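Local coordinates for CELL WALL surface anchor family protein (Streptococcus pneumoniae, PDB 2Y1V) that forms, as the major pilin RrgB, the repeating backbone subunit of the pneumococcal pilus, a fibre built by polymerization on the bacterial surface, at residues T157-K162 / K199-A204; F294-N299 / K407-T412. All coordinates share one frame; numbering follows the deposited sequence.

Contact 1 (T157-K162 / K199-A204); sequences TEAKPK and KIPALA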
loop_
_atom_site.group_PDB
_atom_site.type_symbol
_atom_site.label_atom_id
_atom_site.label_comp_id
_atom_site.label_asym_id
_atom_site.label_seq_id
_atom_site.Cartn_x
_atom_site.Cartn_y
_atom_site.Cartn_z
ATOM N N THR A 157 2.761 -0.637 31.401
ATOM C CA THR A 157 1.637 -1.159 30.631
ATOM C C THR A 157 2.121 -1.278 29.188
ATOM O O THR A 157 3.117 -0.664 28.820
ATOM C CB THR A 157 0.459 -0.183 30.644
ATOM O OG1 THR A 157 0.951 1.115 30.305
ATOM C CG2 THR A 157 -0.176 -0.117 32.021
ATOM N N GLU A 158 1.434 -2.073 28.376
ATOM C CA GLU A 158 1.756 -2.172 26.947
ATOM C C GLU A 158 0.464 -2.061 26.158
ATOM O O GLU A 158 -0.597 -2.355 26.681
ATOM C CB GLU A 158 2.522 -3.470 26.608
ATOM C CG GLU A 158 1.764 -4.759 26.875
ATOM C CD GLU A 158 2.473 -6.017 26.348
ATOM O OE1 GLU A 158 3.667 -5.943 25.962
ATOM O OE2 GLU A 158 1.823 -7.091 26.330
ATOM N N ALA A 159 0.552 -1.603 24.914
ATOM C CA ALA A 159 -0.636 -1.463 24.085
ATOM C C ALA A 159 -0.330 -1.608 22.600
ATOM O O ALA A 159 0.833 -1.656 22.192
ATOM C CB ALA A 159 -1.354 -0.128 24.372
ATOM N N LYS A 160 -1.390 -1.649 21.801
ATOM C CA LYS A 160 -1.296 -1.960 20.381
ATOM C C LYS A 160 -2.100 -0.952 19.570
ATOM O O LYS A 160 -3.191 -0.576 19.966
ATOM C CB LYS A 160 -1.870 -3.354 20.163
ATOM C CG LYS A 160 -2.141 -3.702 18.735
ATOM C CD LYS A 160 -2.807 -5.058 18.640
ATOM C CE LYS A 160 -4.285 -4.993 19.020
ATOM N NZ LYS A 160 -4.948 -6.309 18.758
ATOM N N PRO A 161 -1.571 -0.500 18.429
ATOM C CA PRO A 161 -2.451 0.356 17.645
ATOM C C PRO A 161 -3.291 -0.478 16.675
ATOM O O PRO A 161 -3.095 -1.699 16.585
ATOM C CB PRO A 161 -1.475 1.266 16.908
ATOM C CG PRO A 161 -0.225 0.440 16.760
ATOM C CD PRO A 161 -0.228 -0.631 17.823
ATOM N N LYS A 162 -4.216 0.185 15.978
ATOM C CA LYS A 162 -5.127 -0.437 15.039
ATOM C C LYS A 162 -5.236 0.458 13.800
ATOM O O LYS A 162 -5.072 1.679 13.891
ATOM C CB LYS A 162 -6.538 -0.542 15.630
ATOM C CG LYS A 162 -6.693 -1.225 16.979
ATOM C CD LYS A 162 -8.200 -1.272 17.350
ATOM C CE LYS A 162 -8.457 -1.947 18.698
ATOM N NZ LYS A 162 -7.997 -3.370 18.668
ATOM N N LYS A 199 -5.815 4.089 15.016
ATOM C CA LYS A 199 -5.997 4.322 16.437
ATOM C C LYS A 199 -4.679 4.100 17.126
ATOM O O LYS A 199 -4.028 3.079 16.927
ATOM C CB LYS A 199 -7.014 3.335 17.017
ATOM C CG LYS A 199 -8.405 3.389 16.398
ATOM C CD LYS A 199 -9.071 4.714 16.659
ATOM C CE LYS A 199 -10.513 4.692 16.230
ATOM N NZ LYS A 199 -11.111 6.052 16.366
ATOM N N ILE A 200 -4.272 5.050 17.941
ATOM C CA ILE A 200 -3.025 4.926 18.658
ATOM C C ILE A 200 -3.313 4.930 20.144
ATOM O O ILE A 200 -4.002 5.804 20.639
ATOM C CB ILE A 200 -2.099 6.077 18.337
ATOM C CG1 ILE A 200 -1.630 5.947 16.874
ATOM C CG2 ILE A 200 -0.958 6.102 19.349
ATOM C CD1 ILE A 200 -0.728 7.048 16.390
ATOM N N PRO A 201 -2.778 3.942 20.863
ATOM C CA PRO A 201 -3.085 3.763 22.276
ATOM C C PRO A 201 -2.754 4.971 23.134
ATOM O O PRO A 201 -2.120 5.918 22.674
ATOM C CB PRO A 201 -2.170 2.605 22.675
ATOM C CG PRO A 201 -1.083 2.623 21.636
ATOM C CD PRO A 201 -1.779 2.972 20.394
ATOM N N ALA A 202 -3.190 4.920 24.388
ATOM C CA ALA A 202 -2.845 5.938 25.360
ATOM C C ALA A 202 -1.403 5.752 25.815
ATOM O O ALA A 202 -0.897 4.624 25.890
ATOM C CB ALA A 202 -3.787 5.868 26.546
ATOM N N LEU A 203 -0.738 6.863 26.115
ATOM C CA LEU A 203 0.629 6.831 26.625
ATOM C C LEU A 203 1.594 6.137 25.660
ATOM O O LEU A 203 2.532 5.461 26.072
ATOM C CB LEU A 203 0.674 6.192 28.015
ATOM C CG LEU A 203 -0.255 6.801 29.081
ATOM C CD1 LEU A 203 0.088 6.239 30.467
ATOM C CD2 LEU A 203 -0.187 8.321 29.099
ATOM N N ALA A 204 1.370 6.337 24.369
ATOM C CA ALA A 204 2.233 5.774 23.361
ATOM C C ALA A 204 3.621 6.390 23.492
ATOM O O ALA A 204 3.750 7.533 23.914
ATOM C CB ALA A 204 1.657 6.031 21.981
#
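Ala159 presses its methyl carbon against the ring of Pro201: Ala159 CB and Pro201 CB come within 3.3 Å, with Pro201 CG next nearest. The Ala159 backbone is hydrogen-bonded to Thr129, so strand 129-134 lies alongside this part of the chain. At Lys160 the backbone does the touching, its carbonyl O lying 3.8 Å from Pro201 CD, while the side chain departs and its NZ makes a long, weak ion pair with Asp126. Pro161 then closes in on the other strand: its CB sits 3.1 Å from Lys199 O and 3.9 Å from Pro201 CD, and Tyr206 touches both proline rings. This is the end of an antiparallel pairing between strands 149-167 and 191-200 of a larger mixed sheet. The long first strand also pairs with 129-134, and it thus runs from one strand partner to the next. Lys162 makes the pairing proper, a hydrogen-bonded antiparallel pair with Lys199. Lys162 N reaches Lys199 O at 3.1 Å, in the carbonyl plane and on a lone pair; the return bond from Lys199 N to Lys162 O is 2.8 Å, its donor tilted 26° from the plane of the Lys162 carbonyl. The lysine side chains share one face, CB to CB at 4.1 Å, then diverge: a bend at chi2 (-64°) turns the chain of Lys199, whose NZ bonds Thr269 OG1.

Contact 2 (F294-N299 / K407-T412); sequences FNYGNN and KPLDPT. With NI (nickel (II) ion), chain D.
Leu409 packs its side chain against both the Phe294 and the Tyr296 ring. Its CB lies 3.9 Å from Phe294 CB, the two side chains running side by side in the same direction. Its CG is shared, 4.0 Å from Tyr296 CE1 and equally close to Phe294 CD2. With CG anti to the carbonyl carbon (chi1 -64°) and the chain then extended, Leu409 CD1 is brought to the Phe294 ring, meeting Phe294 CD2 at 3.7 Å in an oblique approach. Ile163 of strand 149-167 touches both Phe294 and Leu409, and Trp211 also meets the Phe294 ring. The backbones form a single antiparallel bridge between Phe294 and Leu409, through which the linker between strands 395-402 and 415-426 docks on the edge of strand 288-297, joining parts of two Cna-B-like family regions. Phe294 N binds Leu409 O nearly straight, at 171°, whereas the bond from Leu409 N to Phe294 O is more bent, at 141°; both are 2.8 Å long and in the carbonyl plane. Pro408 CB rests 3.4 Å from Asn295 OD1, and Tyr296 CE1 lies 3.6 Å from Lys407 O, while the Tyr296 hydroxyl is hydrogen-bonded to Gly127 O. Farther along the linker, Asp410 OD1 and Pro411 O bind a nickel ion whose shell also includes Asp291 and Glu413, so the metal ties the linker a second time to strand 288-297.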
loop_
_atom_site.group_PDB
_atom_site.type_symbol
_atom_site.label_atom_id
_atom_site.label_comp_id
_atom_site.label_asym_id
_atom_site.label_seq_id
_atom_site.Cartn_x
_atom_site.Cartn_y
_atom_site.Cartn_z
ATOM N N PHE A 294 1.630 0.630 7.822
ATOM C CA PHE A 294 1.902 1.553 8.921
ATOM C C PHE A 294 3.055 0.980 9.697
ATOM O O PHE A 294 2.976 -0.130 10.216
ATOM C CB PHE A 294 0.687 1.716 9.841
ATOM C CG PHE A 294 0.957 2.558 11.064
ATOM C CD1 PHE A 294 1.102 3.933 10.956
ATOM C CD2 PHE A 294 1.047 1.976 12.322
ATOM C CE1 PHE A 294 1.342 4.722 12.081
ATOM C CE2 PHE A 294 1.287 2.760 13.462
ATOM C CZ PHE A 294 1.432 4.139 13.342
ATOM N N ASN A 295 4.120 1.757 9.772
ATOM C CA ASN A 295 5.376 1.305 10.324
ATOM C C ASN A 295 5.716 2.157 11.523
ATOM O O ASN A 295 5.944 3.361 11.387
ATOM C CB ASN A 295 6.461 1.418 9.262
ATOM C CG ASN A 295 6.243 0.470 8.115
ATOM O OD1 ASN A 295 6.583 -0.710 8.205
ATOM N ND2 ASN A 295 5.691 0.981 7.009
ATOM N N TYR A 296 5.744 1.526 12.694
ATOM C CA TYR A 296 5.812 2.245 13.963
ATOM C C TYR A 296 6.696 1.492 14.959
ATOM O O TYR A 296 7.098 0.358 14.719
ATOM C CB TYR A 296 4.404 2.403 14.549
ATOM C CG TYR A 296 3.827 1.104 15.091
ATOM C CD1 TYR A 296 3.356 0.109 14.235
ATOM C CD2 TYR A 296 3.752 0.870 16.463
ATOM C CE1 TYR A 296 2.813 -1.106 14.735
ATOM C CE2 TYR A 296 3.223 -0.320 16.966
ATOM C CZ TYR A 296 2.763 -1.301 16.095
ATOM O OH TYR A 296 2.263 -2.480 16.603
ATOM N N GLY A 297 7.004 2.137 16.072
ATOM C CA GLY A 297 7.829 1.528 17.084
ATOM C C GLY A 297 8.228 2.490 18.166
ATOM O O GLY A 297 8.098 3.720 18.016
ATOM N N ASN A 298 8.689 1.936 19.283
ATOM C CA ASN A 298 9.332 2.767 20.303
ATOM C C ASN A 298 10.753 3.129 19.868
ATOM O O ASN A 298 11.351 4.074 20.382
ATOM C CB ASN A 298 9.331 2.049 21.653
ATOM C CG ASN A 298 7.978 2.118 22.341
ATOM O OD1 ASN A 298 7.086 2.848 21.902
ATOM N ND2 ASN A 298 7.829 1.383 23.435
ATOM N N ASN A 299 11.283 2.336 18.934
ATOM C CA ASN A 299 12.589 2.566 18.321
ATOM C C ASN A 299 12.337 3.119 16.922
ATOM O O ASN A 299 11.260 2.880 16.359
ATOM C CB ASN A 299 13.376 1.253 18.210
ATOM C CG ASN A 299 13.496 0.524 19.530
ATOM O OD1 ASN A 299 13.415 1.128 20.589
ATOM N ND2 ASN A 299 13.707 -0.786 19.469
ATOM N N LYS A 407 5.970 -5.922 14.448
ATOM C CA LYS A 407 5.567 -6.088 13.064
ATOM C C LYS A 407 4.725 -4.874 12.659
ATOM O O LYS A 407 4.075 -4.264 13.506
ATOM C CB LYS A 407 4.796 -7.402 12.885
ATOM C CG LYS A 407 3.376 -7.423 13.473
ATOM C CD LYS A 407 2.749 -8.827 13.386
ATOM C CE LYS A 407 1.330 -8.837 13.967
ATOM N NZ LYS A 407 0.622 -10.143 13.765
ATOM N N PRO A 408 4.749 -4.498 11.372
ATOM C CA PRO A 408 3.980 -3.327 10.920
ATOM C C PRO A 408 2.464 -3.602 10.835
ATOM O O PRO A 408 2.055 -4.760 10.758
ATOM C CB PRO A 408 4.554 -3.066 9.528
ATOM C CG PRO A 408 4.994 -4.422 9.061
ATOM C CD PRO A 408 5.568 -5.072 10.290
ATOM N N LEU A 409 1.637 -2.557 10.862
ATOM C CA LEU A 409 0.225 -2.751 10.591
ATOM C C LEU A 409 0.014 -2.765 9.084
ATOM O O LEU A 409 0.556 -1.930 8.362
ATOM C CB LEU A 409 -0.636 -1.677 11.247
ATOM C CG LEU A 409 -0.616 -1.654 12.771
ATOM C CD1 LEU A 409 -1.501 -0.538 13.258
ATOM C CD2 LEU A 409 -1.072 -2.985 13.364
ATOM N N ASP A 410 -0.769 -3.722 8.604
ATOM C CA ASP A 410 -0.954 -3.852 7.175
ATOM C C ASP A 410 -2.414 -4.115 6.898
ATOM O O ASP A 410 -2.849 -5.267 6.906
ATOM C CB ASP A 410 -0.082 -4.974 6.607
ATOM C CG ASP A 410 0.100 -4.878 5.094
ATOM O OD1 ASP A 410 -0.326 -3.873 4.488
ATOM O OD2 ASP A 410 0.690 -5.823 4.498
ATOM N N PRO A 411 -3.178 -3.041 6.665
ATOM C CA PRO A 411 -4.583 -3.188 6.338
ATOM C C PRO A 411 -4.796 -3.756 4.932
ATOM O O PRO A 411 -3.962 -3.573 4.041
ATOM C CB PRO A 411 -5.119 -1.749 6.398
ATOM C CG PRO A 411 -3.967 -0.893 6.105
ATOM C CD PRO A 411 -2.741 -1.632 6.629
ATOM N N THR A 412 -5.909 -4.462 4.763
ATOM C CA THR A 412 -6.369 -4.861 3.460
ATOM C C THR A 412 -6.876 -3.605 2.737
ATOM O O THR A 412 -7.252 -2.607 3.374
ATOM C CB THR A 412 -7.489 -5.901 3.595
ATOM O OG1 THR A 412 -8.512 -5.379 4.451
ATOM C CG2 THR A 412 -6.935 -7.196 4.217
HETATM NI NI NI D . -1.821 -3.069 2.797
#

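In the fold
Both contacts are partly buried and adjoin along strand 149-167, their centres about 12 Å apart. Contact 1 uses that strand directly, pairing it with 191-200; contact 2 leans on it from strand 288-297 and the linker. They meet where Pro161 CD approaches Tyr296 OH at 3.3 Å and Leu409 CD1 packs on Pro161 and Lys162. Each has one hydrogen-bonded antiparallel pair, but the surroundings differ: contact 1 adds small aliphatic and proline surfaces with lysines on one face, whereas contact 2 adds aromatic rings inside and exposed Pro408 and Lys407 outside. Nickel is bound at contact 2; the side chain of Lys162 in contact 1 is about 14 Å from a nickel ion.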